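Local structure of ribosomal RNA small subunit methyltransferase E (Legionella pneumophila, 5O95) at the interface of chains A and B. The protein is an RsmE-family RNA methyltransferase that uses S-adenosyl-L-methionine and probably methylates N3 of a uridine in 16S ribosomal RNA. Sequence-based numbering; all coordinates share one arbitrary frame. Chains: chain A/B, Ribosomal RNA small subunit methyltransferase E.

Contact 1: the interface of chains A and B. Residues chain A 100-101, 104-105, 144; chain B 224-226, 228-229.
A:Glu104 points its carboxylate at the start of a helix in chain B, where OE1 takes two hydrogen bonds. The backbone N of B:Arg226 donates to A:Glu104 OE1 at 3.0 Å, and the B:Thr229 hydroxyl OG1 gives the other bond, the two donors lying on opposite faces of the carboxylate plane. CG of A:Glu104 is anti to its carbonyl carbon (chi1 -68°), which carries the carboxylate across to B:Thr229, its chain crossing that of B:Arg226 at about a right angle. A:Glu104 OE2 lies in plane at the edge of the B:Arg226 guanidinium, 3.9 Å from B:Arg226 NE, a long salt bridge. Water 1 bridges A:Glu104 OE2, B:Arg226 NE and the side-chain carbonyl OE1 of A:Gln144. Beside B:Thr229, the ammonium NZ of A:Lys101 forms a salt bridge with B:Glu228 OE2 at 2.7 Å, meeting it from above the carboxylate plane, and also donates to B:Thr229 OG1. A:Gln100 OE1 accepts from A:Lys101 NZ at 2.9 Å and so helps to position it, while its amide lies nearly parallel to the B:Arg226 guanidinium, 17° apart. The bend at chi2 (-87°) turns A:Gln144 NE2 to the backbone O of B:Val224 at 2.9 Å, above that carbonyl plane. Helices 95-104 and 124-145 of chain A thus receive the cofactor-site loop of chain B and the first turn of its helix 227-242.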
ATOM      1  N   GLN A 100       4.651  -7.885   3.268  1.00 17.09           N
ATOM      2  CA  GLN A 100       5.699  -7.292   2.448  1.00 16.61           C
ATOM      3  C   GLN A 100       5.799  -5.786   2.671  1.00 17.08           C
ATOM      4  O   GLN A 100       6.888  -5.251   2.904  1.00 18.97           O
ATOM      5  CB  GLN A 100       5.400  -7.575   0.971  1.00 18.08           C
ATOM      6  CG  GLN A 100       6.496  -7.058   0.081  1.00 21.42           C
ATOM      7  CD  GLN A 100       6.179  -7.218  -1.392  1.00 28.53           C
ATOM      8  OE1 GLN A 100       5.422  -6.434  -1.961  1.00 28.98           O
ATOM      9  NE2 GLN A 100       6.779  -8.231  -2.025  1.00 30.79           N
ATOM     10  N   LYS A 101       4.664  -5.072   2.570  1.00 15.19           N
ATOM     11  CA  LYS A 101       4.734  -3.616   2.612  1.00 16.99           C
ATOM     12  C   LYS A 101       5.016  -3.095   4.020  1.00 14.47           C
ATOM     13  O   LYS A 101       5.659  -2.051   4.176  1.00 15.83           O
ATOM     14  CB  LYS A 101       3.421  -2.996   2.096  1.00 18.60           C
ATOM     15  CG  LYS A 101       2.937  -3.483   0.739  1.00 30.65           C
ATOM     16  CD  LYS A 101       4.032  -3.518  -0.277  1.00 35.75           C
ATOM     17  CE  LYS A 101       3.462  -3.598  -1.697  1.00 32.80           C
ATOM     18  NZ  LYS A 101       4.588  -3.781  -2.654  1.00 35.58           N
ATOM     19  N   GLU A 104       8.697  -3.164   4.328  1.00 14.41           N
ATOM     20  CA  GLU A 104       9.264  -2.026   3.609  1.00 16.02           C
ATOM     21  C   GLU A 104       9.099  -0.733   4.384  1.00 17.04           C
ATOM     22  O   GLU A 104       9.957   0.150   4.325  1.00 16.81           O
ATOM     23  CB  GLU A 104       8.577  -1.860   2.246  1.00 18.78           C
ATOM     24  CG  GLU A 104       8.863  -2.957   1.282  1.00 18.56           C
ATOM     25  CD  GLU A 104       8.201  -2.708  -0.067  1.00 25.13           C
ATOM     26  OE1 GLU A 104       8.311  -1.574  -0.585  1.00 22.39           O
ATOM     27  OE2 GLU A 104       7.572  -3.650  -0.581  1.00 33.01           O
ATOM     28  N   LEU A 105       7.962  -0.561   5.047  1.00 16.08           N
ATOM     29  CA  LEU A 105       7.675   0.663   5.772  1.00 14.78           C
ATOM     30  C   LEU A 105       8.229   0.641   7.194  1.00 15.34           C
ATOM     31  O   LEU A 105       7.863   1.493   8.024  1.00 16.00           O
ATOM     32  CB  LEU A 105       6.152   0.931   5.736  1.00 15.78           C
ATOM     33  CG  LEU A 105       5.648   1.224   4.321  1.00 22.15           C
ATOM     34  CD1 LEU A 105       4.118   1.206   4.254  1.00 34.36           C
ATOM     35  CD2 LEU A 105       6.158   2.559   3.835  1.00 25.34           C
ATOM     36  N   GLN A 144      15.140  -6.802  -0.181  1.00 17.24           N
ATOM     37  CA  GLN A 144      14.882  -5.828  -1.228  1.00 16.99           C
ATOM     38  C   GLN A 144      15.098  -4.400  -0.756  1.00 15.25           C
ATOM     39  O   GLN A 144      15.650  -3.567  -1.490  1.00 18.51           O
ATOM     40  CB  GLN A 144      13.449  -6.010  -1.750  1.00 19.52           C
ATOM     41  CG  GLN A 144      12.943  -4.915  -2.711  1.00 29.01           C
ATOM     42  CD  GLN A 144      12.308  -3.706  -2.023  1.00 33.26           C
ATOM     43  OE1 GLN A 144      11.455  -3.834  -1.152  1.00 23.14           O
ATOM     44  NE2 GLN A 144      12.721  -2.522  -2.432  1.00 22.99           N
TER
ATOM     45  N   VAL B 224      14.543   1.376   0.590  1.00 19.22           N
ATOM     46  CA  VAL B 224      14.122   1.483  -0.805  1.00 16.93           C
ATOM     47  C   VAL B 224      12.740   0.875  -0.924  1.00 19.92           C
ATOM     48  O   VAL B 224      12.542  -0.306  -0.612  1.00 20.34           O
ATOM     49  CB  VAL B 224      15.091   0.763  -1.739  1.00 21.59           C
ATOM     50  CG1 VAL B 224      14.574   0.892  -3.188  1.00 25.30           C
ATOM     51  CG2 VAL B 224      16.519   1.301  -1.584  1.00 28.58           C
ATOM     52  N   LEU B 225      11.784   1.674  -1.386  1.00 19.91           N
ATOM     53  CA  LEU B 225      10.429   1.197  -1.547  1.00 16.82           C
ATOM     54  C   LEU B 225      10.228   0.672  -2.956  1.00 17.69           C
ATOM     55  O   LEU B 225      10.740   1.241  -3.919  1.00 20.64           O
ATOM     56  CB  LEU B 225       9.461   2.350  -1.296  1.00 16.18           C
ATOM     57  CG  LEU B 225       9.553   3.018   0.083  1.00 18.51           C
ATOM     58  CD1 LEU B 225       8.532   4.137   0.152  1.00 19.25           C
ATOM     59  CD2 LEU B 225       9.318   2.020   1.204  1.00 19.94           C
ATOM     60  N   ARG B 226       9.504  -0.433  -3.068  1.00 16.07           N
ATOM     61  CA  ARG B 226       8.977  -0.809  -4.376  1.00 15.05           C
ATOM     62  C   ARG B 226       8.160   0.340  -4.974  1.00 15.66           C
ATOM     63  O   ARG B 226       7.589   1.162  -4.254  1.00 18.49           O
ATOM     64  CB  ARG B 226       8.132  -2.074  -4.239  1.00 15.74           C
ATOM     65  CG  ARG B 226       8.944  -3.300  -3.971  1.00 22.76           C
ATOM     66  CD  ARG B 226       8.053  -4.515  -3.761  1.00 29.33           C
ATOM     67  NE  ARG B 226       8.859  -5.728  -3.627  1.00 28.78           N
ATOM     68  CZ  ARG B 226       9.388  -6.391  -4.652  1.00 49.12           C
ATOM     69  NH1 ARG B 226       9.205  -5.955  -5.895  1.00 37.94           N
ATOM     70  NH2 ARG B 226      10.112  -7.482  -4.435  1.00 32.96           N
ATOM     71  N   GLU B 228       5.286   0.504  -6.439  1.00 17.55           N
ATOM     72  CA  GLU B 228       3.884   0.564  -6.055  1.00 21.29           C
ATOM     73  C   GLU B 228       3.737   0.947  -4.597  1.00 20.05           C
ATOM     74  O   GLU B 228       2.806   1.675  -4.244  1.00 18.87           O
ATOM     75  CB  GLU B 228       3.150  -0.745  -6.378  1.00 21.42           C
ATOM     76  CG  GLU B 228       3.446  -1.930  -5.476  1.00 23.16           C
ATOM     77  CD  GLU B 228       4.698  -2.706  -5.866  1.00 36.95           C
ATOM     78  OE1 GLU B 228       5.459  -2.242  -6.735  1.00 25.09           O
ATOM     79  OE2 GLU B 228       4.911  -3.794  -5.296  1.00 28.26           O
ATOM     80  N   THR B 229       4.670   0.518  -3.743  1.00 15.29           N
ATOM     81  CA  THR B 229       4.613   0.971  -2.360  1.00 11.57           C
ATOM     82  C   THR B 229       4.853   2.466  -2.288  1.00 14.69           C
ATOM     83  O   THR B 229       4.182   3.174  -1.529  1.00 17.49           O
ATOM     84  CB  THR B 229       5.699   0.255  -1.561  1.00 16.74           C
ATOM     85  OG1 THR B 229       5.575  -1.153  -1.738  1.00 19.87           O
ATOM     86  CG2 THR B 229       5.539   0.580  -0.062  1.00 20.09           C
TER
HETATM   87  O   HOH W   1       9.598  -5.621  -0.832  1.00 27.09           O

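Contact 2: the interface of chains A and B. Residues chain A 223-226, 229, 233; chain B 103-106.
The cofactor-binding loop of the SPOUT-type (trefoil-knot) methyltransferase domain of chain A, which carries the S-adenosyl-L-methionine-binding residues A:Arg223 and A:Leu225, together with helix 227-242 that follows it, meets the C-terminal end of helix 94-104 of chain B. B:Glu104 is gripped at both its side chain and its backbone. The carboxylate oxygen B:Glu104 OE1 accepts from A:Thr229 OG1 at 2.9 Å and also from the backbone N of A:Arg226, one donor over each face of the carboxylate. A:Arg226 is poorly ordered, so its side-chain contacts with B:Glu104 OE2, direct and through water 3, are doubtful. At the other end of the residue, the backbone O of B:Glu104 lies in the guanidinium plane of A:Arg223 and accepts from NE at 3.2 Å, a bent bond (140° at the hydrogen) that arrives above the carbonyl plane. Water 2 bridges the same oxygen to NE and NH2 of A:Arg223. The bend at chi3 (-70°) turns the A:Arg223 guanidinium over B:Gly106, whose CA sits 3.6 Å above the plane, toward its rim. Between these polar ends, methyl CD2 of A:Leu225 packs on CB of B:Glu104. B:Leu105 enters next to the helix of chain A: its CD2 lies 3.5 Å from the A:Thr229 methyl CG2 as the two side chains run past each other in opposite senses, and its branched end meets A:Thr233 tip to tip. The hydroxyl OG1 of A:Thr233 is turned back to its own helix, donating to the backbone O of A:Thr229 at 3.1 Å.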
ATOM      1  N   ARG A 223     -12.689   8.197   3.095  1.00 17.82           N
ATOM      2  CA  ARG A 223     -12.873   7.093   2.174  1.00 18.66           C
ATOM      3  C   ARG A 223     -12.538   5.778   2.874  1.00 16.36           C
ATOM      4  O   ARG A 223     -11.633   5.713   3.719  1.00 17.70           O
ATOM      5  CB  ARG A 223     -11.985   7.294   0.934  1.00 21.35           C
ATOM      6  CG  ARG A 223     -12.311   8.589   0.177  1.00 21.56           C
ATOM      7  CD  ARG A 223     -11.234   8.984  -0.839  1.00 20.12           C
ATOM      8  NE  ARG A 223     -10.044   9.413  -0.135  1.00 16.23           N
ATOM      9  CZ  ARG A 223      -9.847  10.624   0.386  1.00 15.78           C
ATOM     10  NH1 ARG A 223     -10.769  11.582   0.274  1.00 17.09           N
ATOM     11  NH2 ARG A 223      -8.710  10.861   1.063  1.00 16.17           N
ATOM     12  N   VAL A 224     -13.315   4.752   2.558  1.00 18.35           N
ATOM     13  CA  VAL A 224     -13.125   3.442   3.163  1.00 18.06           C
ATOM     14  C   VAL A 224     -11.922   2.788   2.496  1.00 17.03           C
ATOM     15  O   VAL A 224     -11.925   2.563   1.285  1.00 18.68           O
ATOM     16  CB  VAL A 224     -14.371   2.565   3.010  1.00 22.84           C
ATOM     17  CG1 VAL A 224     -14.089   1.186   3.592  1.00 23.38           C
ATOM     18  CG2 VAL A 224     -15.587   3.227   3.710  1.00 20.17           C
ATOM     19  N   LEU A 225     -10.922   2.444   3.294  1.00 15.61           N
ATOM     20  CA  LEU A 225      -9.698   1.829   2.794  1.00 17.11           C
ATOM     21  C   LEU A 225      -9.814   0.317   2.907  1.00 23.18           C
ATOM     22  O   LEU A 225     -10.285  -0.203   3.920  1.00 23.58           O
ATOM     23  CB  LEU A 225      -8.505   2.311   3.614  1.00 16.32           C
ATOM     24  CG  LEU A 225      -8.220   3.818   3.574  1.00 16.93           C
ATOM     25  CD1 LEU A 225      -6.969   4.210   4.387  1.00 17.64           C
ATOM     26  CD2 LEU A 225      -8.163   4.304   2.096  1.00 17.34           C
ATOM     27  N   ARG A 226      -9.391  -0.394   1.859  1.00 19.62           N
ATOM     28  CA  ARG A 226      -9.229  -1.833   2.005  1.00 18.01           C
ATOM     29  C   ARG A 226      -8.248  -2.099   3.143  1.00 18.72           C
ATOM     30  O   ARG A 226      -7.392  -1.271   3.435  1.00 18.50           O
ATOM     31  CB  ARG A 226      -8.674  -2.442   0.713  1.00 20.22           C
ATOM     32  CG  ARG A 226      -9.673  -2.428  -0.416  1.00 23.83           C
ATOM     33  CD  ARG A 226      -9.038  -3.032  -1.665  1.00 21.85           C
ATOM     34  NE  ARG A 226     -10.003  -3.138  -2.758  1.00 60.78           N
ATOM     35  CZ  ARG A 226     -10.828  -4.167  -2.933  1.00 73.79           C
ATOM     36  NH1 ARG A 226     -10.808  -5.186  -2.084  1.00 48.14           N
ATOM     37  NH2 ARG A 226     -11.678  -4.178  -3.955  1.00 52.27           N
ATOM     38  N   THR A 229      -4.664  -1.639   2.201  1.00 16.11           N
ATOM     39  CA  THR A 229      -4.340  -0.235   2.012  1.00 17.10           C
ATOM     40  C   THR A 229      -4.227   0.482   3.355  1.00 18.06           C
ATOM     41  O   THR A 229      -3.372   1.357   3.530  1.00 17.69           O
ATOM     42  CB  THR A 229      -5.450   0.412   1.187  1.00 15.92           C
ATOM     43  OG1 THR A 229      -5.689  -0.378   0.027  1.00 18.95           O
ATOM     44  CG2 THR A 229      -5.067   1.855   0.778  1.00 20.09           C
ATOM     45  N   THR A 233      -1.171   2.818   4.542  1.00 15.33           N
ATOM     46  CA  THR A 233      -1.411   4.225   4.811  1.00 13.13           C
ATOM     47  C   THR A 233      -1.111   4.568   6.261  1.00 13.05           C
ATOM     48  O   THR A 233      -0.476   5.588   6.544  1.00 14.52           O
ATOM     49  CB  THR A 233      -2.874   4.550   4.464  1.00 13.87           C
ATOM     50  OG1 THR A 233      -3.039   4.361   3.054  1.00 17.77           O
ATOM     51  CG2 THR A 233      -3.224   5.974   4.808  1.00 15.55           C
TER
ATOM     52  N   ALA B 103      -6.708   5.599  -6.182  1.00 15.93           N
ATOM     53  CA  ALA B 103      -8.110   5.990  -6.093  1.00 14.83           C
ATOM     54  C   ALA B 103      -8.614   5.985  -4.644  1.00 16.09           C
ATOM     55  O   ALA B 103      -9.295   6.927  -4.207  1.00 14.95           O
ATOM     56  CB  ALA B 103      -8.956   5.090  -7.005  1.00 13.90           C
ATOM     57  N   GLU B 104      -8.312   4.929  -3.885  1.00 15.71           N
ATOM     58  CA  GLU B 104      -8.695   4.886  -2.467  1.00 15.86           C
ATOM     59  C   GLU B 104      -8.084   6.039  -1.691  1.00 18.45           C
ATOM     60  O   GLU B 104      -8.706   6.563  -0.749  1.00 18.13           O
ATOM     61  CB  GLU B 104      -8.244   3.573  -1.811  1.00 19.96           C
ATOM     62  CG  GLU B 104      -8.915   2.337  -2.338  1.00 20.44           C
ATOM     63  CD  GLU B 104      -8.326   1.052  -1.746  1.00 25.19           C
ATOM     64  OE1 GLU B 104      -8.153   0.968  -0.516  1.00 27.81           O
ATOM     65  OE2 GLU B 104      -8.041   0.122  -2.526  1.00 27.22           O
ATOM     66  N   LEU B 105      -6.836   6.419  -2.036  1.00 13.82           N
ATOM     67  CA  LEU B 105      -6.155   7.514  -1.359  1.00 16.41           C
ATOM     68  C   LEU B 105      -6.559   8.874  -1.889  1.00 17.90           C
ATOM     69  O   LEU B 105      -5.919   9.870  -1.545  1.00 18.77           O
ATOM     70  CB  LEU B 105      -4.621   7.327  -1.418  1.00 13.02           C
ATOM     71  CG  LEU B 105      -4.001   6.626  -0.221  1.00 19.15           C
ATOM     72  CD1 LEU B 105      -4.234   7.473   1.047  1.00 20.62           C
ATOM     73  CD2 LEU B 105      -4.609   5.267  -0.018  1.00 21.30           C
ATOM     74  N   GLY B 106      -7.624   8.939  -2.700  1.00 14.06           N
ATOM     75  CA  GLY B 106      -8.177  10.210  -3.122  1.00 17.13           C
ATOM     76  C   GLY B 106      -7.441  10.932  -4.225  1.00 15.58           C
ATOM     77  O   GLY B 106      -7.655  12.129  -4.407  1.00 17.56           O
TER
HETATM   78  O   HOH W   2      -8.062   7.909   1.508  1.00 16.18           O
HETATM   79  O   HOH W   3     -10.429  -0.465  -3.796  1.00 23.66           O

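Contact 1 and contact 2 lie about 18 Å apart, between the centres of their C-alpha atoms, and are related by the two-fold of the dimer with the chains exchanged. Residues 104, 105, 224, 225, 226 and 229 occur in both, each on the opposite chain. Contact 1 adds residues 100, 101, 144 and 228, contact 2 residues 103, 106, 223 and 233. Because the loop at 223-226 also carries cofactor-binding residues, each subunit may help to hold the other's cofactor loop, which suggests that pairing and cofactor binding are structurally coupled.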